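Local structure of cytochrome cL (Hyphomicrobium denitrificans, 2D0W) at residues Ala1-Arg6 / Thr87-Phe92. The protein carries a covalently bound haem that transfers electrons in the periplasm, probably as the electron acceptor for methanol dehydrogenase during methanol oxidation. Sequence-based numbering, arbitrary orientation.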
loop_
_atom_site.group_PDB
_atom_site.type_symbol
_atom_site.label_atom_id
_atom_site.label_comp_id
_atom_site.label_asym_id
_atom_site.label_seq_id
_atom_site.Cartn_x
_atom_site.Cartn_y
_atom_site.Cartn_z
ATOM N N ALA A 1 -5.358 14.265 -15.931
ATOM C CA ALA A 1 -5.253 15.192 -14.768
ATOM C C ALA A 1 -5.297 14.544 -13.391
ATOM O O ALA A 1 -5.679 13.374 -13.200
ATOM C CB ALA A 1 -6.297 16.281 -14.846
ATOM N N GLN A 2 -4.886 15.362 -12.440
ATOM C CA GLN A 2 -4.888 15.051 -11.047
ATOM C C GLN A 2 -6.087 14.244 -10.578
ATOM O O GLN A 2 -7.232 14.560 -10.880
ATOM C CB GLN A 2 -4.822 16.367 -10.250
ATOM C CG GLN A 2 -5.511 17.567 -10.914
ATOM C CD GLN A 2 -5.706 18.763 -9.951
ATOM O OE1 GLN A 2 -5.121 19.854 -10.149
ATOM N NE2 GLN A 2 -6.531 18.561 -8.904
ATOM N N GLU A 3 -5.799 13.207 -9.806
ATOM C CA GLU A 3 -6.801 12.634 -8.926
ATOM C C GLU A 3 -7.273 13.664 -7.911
ATOM O O GLU A 3 -6.538 14.562 -7.513
ATOM C CB GLU A 3 -6.211 11.446 -8.168
ATOM C CG GLU A 3 -5.721 10.302 -9.041
ATOM C CD GLU A 3 -6.839 9.576 -9.756
ATOM O OE1 GLU A 3 -6.588 9.117 -10.870
ATOM O OE2 GLU A 3 -7.969 9.436 -9.236
ATOM N N VAL A 4 -8.515 13.505 -7.488
ATOM C CA VAL A 4 -9.023 14.201 -6.327
ATOM C C VAL A 4 -9.168 13.154 -5.212
ATOM O O VAL A 4 -9.820 12.142 -5.407
ATOM C CB VAL A 4 -10.373 14.868 -6.637
ATOM C CG1 VAL A 4 -10.957 15.468 -5.368
ATOM C CG2 VAL A 4 -10.207 15.931 -7.779
ATOM N N PHE A 5 -8.532 13.381 -4.071
ATOM C CA PHE A 5 -8.582 12.379 -2.987
ATOM C C PHE A 5 -9.596 12.754 -1.932
ATOM O O PHE A 5 -9.698 13.925 -1.570
ATOM C CB PHE A 5 -7.208 12.181 -2.374
ATOM C CG PHE A 5 -6.171 11.743 -3.373
ATOM C CD1 PHE A 5 -6.139 10.441 -3.810
ATOM C CD2 PHE A 5 -5.256 12.668 -3.918
ATOM C CE1 PHE A 5 -5.187 10.016 -4.762
ATOM C CE2 PHE A 5 -4.304 12.274 -4.840
ATOM C CZ PHE A 5 -4.271 10.951 -5.284
ATOM N N ARG A 6 -10.367 11.760 -1.482
ATOM C CA ARG A 6 -11.462 11.959 -0.522
ATOM C C ARG A 6 -11.397 10.977 0.632
ATOM O O ARG A 6 -11.019 9.805 0.478
ATOM C CB ARG A 6 -12.847 11.890 -1.214
ATOM C CG ARG A 6 -13.083 12.964 -2.289
ATOM C CD ARG A 6 -14.561 13.335 -2.469
ATOM N NE ARG A 6 -14.722 14.619 -3.167
ATOM C CZ ARG A 6 -14.798 15.808 -2.568
ATOM N NH1 ARG A 6 -14.736 15.904 -1.247
ATOM N NH2 ARG A 6 -14.937 16.916 -3.293
ATOM N N THR A 87 -8.624 -0.868 -5.014
ATOM C CA THR A 87 -7.868 0.025 -5.900
ATOM C C THR A 87 -6.779 0.699 -5.074
ATOM O O THR A 87 -6.971 0.949 -3.854
ATOM C CB THR A 87 -8.800 1.085 -6.572
ATOM O OG1 THR A 87 -9.212 2.060 -5.610
ATOM C CG2 THR A 87 -10.073 0.432 -7.108
ATOM N N ASP A 88 -5.654 1.038 -5.709
ATOM C CA ASP A 88 -4.576 1.739 -4.999
ATOM C C ASP A 88 -5.045 3.100 -4.569
ATOM O O ASP A 88 -4.662 3.559 -3.514
ATOM C CB ASP A 88 -3.298 1.865 -5.845
ATOM C CG ASP A 88 -2.634 0.509 -6.088
ATOM O OD1 ASP A 88 -1.859 0.404 -7.036
ATOM O OD2 ASP A 88 -2.915 -0.454 -5.369
ATOM N N LYS A 89 -5.913 3.723 -5.369
ATOM C CA LYS A 89 -6.421 5.053 -5.011
ATOM C C LYS A 89 -7.192 5.029 -3.695
ATOM O O LYS A 89 -6.997 5.924 -2.852
ATOM C CB LYS A 89 -7.269 5.646 -6.130
ATOM C CG LYS A 89 -7.377 7.144 -6.058
ATOM C CD LYS A 89 -8.707 7.573 -5.535
ATOM C CE LYS A 89 -9.529 8.242 -6.607
ATOM N NZ LYS A 89 -9.049 9.604 -6.819
ATOM N N GLY A 90 -8.063 4.034 -3.535
ATOM C CA GLY A 90 -8.859 3.877 -2.306
ATOM C C GLY A 90 -8.028 3.570 -1.085
ATOM O O GLY A 90 -8.240 4.159 -0.026
ATOM N N LEU A 91 -7.093 2.638 -1.229
ATOM C CA LEU A 91 -6.167 2.271 -0.168
ATOM C C LEU A 91 -5.347 3.489 0.280
ATOM O O LEU A 91 -5.236 3.803 1.491
ATOM C CB LEU A 91 -5.262 1.094 -0.637
ATOM C CG LEU A 91 -4.322 0.515 0.414
ATOM C CD1 LEU A 91 -5.123 0.262 1.633
ATOM C CD2 LEU A 91 -3.628 -0.786 -0.018
ATOM N N PHE A 92 -4.838 4.239 -0.684
ATOM C CA PHE A 92 -4.120 5.452 -0.358
ATOM C C PHE A 92 -5.023 6.383 0.492
ATOM O O PHE A 92 -4.581 6.928 1.529
ATOM C CB PHE A 92 -3.663 6.129 -1.665
ATOM C CG PHE A 92 -3.078 7.528 -1.486
ATOM C CD1 PHE A 92 -1.719 7.701 -1.258
ATOM C CD2 PHE A 92 -3.892 8.661 -1.540
ATOM C CE1 PHE A 92 -1.177 8.984 -1.107
ATOM C CE2 PHE A 92 -3.370 9.936 -1.377
ATOM C CZ PHE A 92 -2.001 10.104 -1.169
#
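Two bonds grip NZ of Lys89, both from the extended N-terminal segment 1-6. One is a salt bridge, in which Lys89 NZ lies 2.7 Å from Glu3 OE2 and meets the anti lone pair of that oxygen. The other is a hydrogen bond of 3.0 Å from Lys89 NZ to Val4 O, with the nitrogen standing well above the carbonyl plane and off the lone pairs. Lysine suits this position on helix 88-97 because its chain is long and jointed: CG leaves anti to the backbone N (chi1 -158°), and bends at the three outer torsions bring the ammonium to the loop. Glu3 offers a charged acceptor on a chain bent at chi2 (-68°), which crosses the lysine obliquely. Val4 contributes its carbonyl, while its CB is directed away from the helix.

Nearer the helix than this polar grip, the aliphatic part of the lysine chain packs on Phe5, Lys89 CG lying 3.8 Å from Phe5 CE1. Phe92 sets the edge of its ring on the face of Phe5, centroids 4.8 Å apart and planes inclined at 50°, with Phe92 CE2 over the ring centre. Flat, apolar rings suit this buried site, where an edge can rest on a face. Both touch Met34 of helix 28-36; Phe92 also packs on Met115 and Ile119 of helix 112-124. Thr87 is the N-cap of the helix: its short side chain lets OG1 accept from Gly90 N, a first-turn N-H, at 3.1 Å. Farther along, Leu91 touches the haem.

The contact thus fastens the N-terminal segment to a helix of the haem-binding fold by charge at its partly exposed border and by aromatic packing inside. Paired with Glu3, Lys89 is probably kept protonated, its positive charge largely balanced.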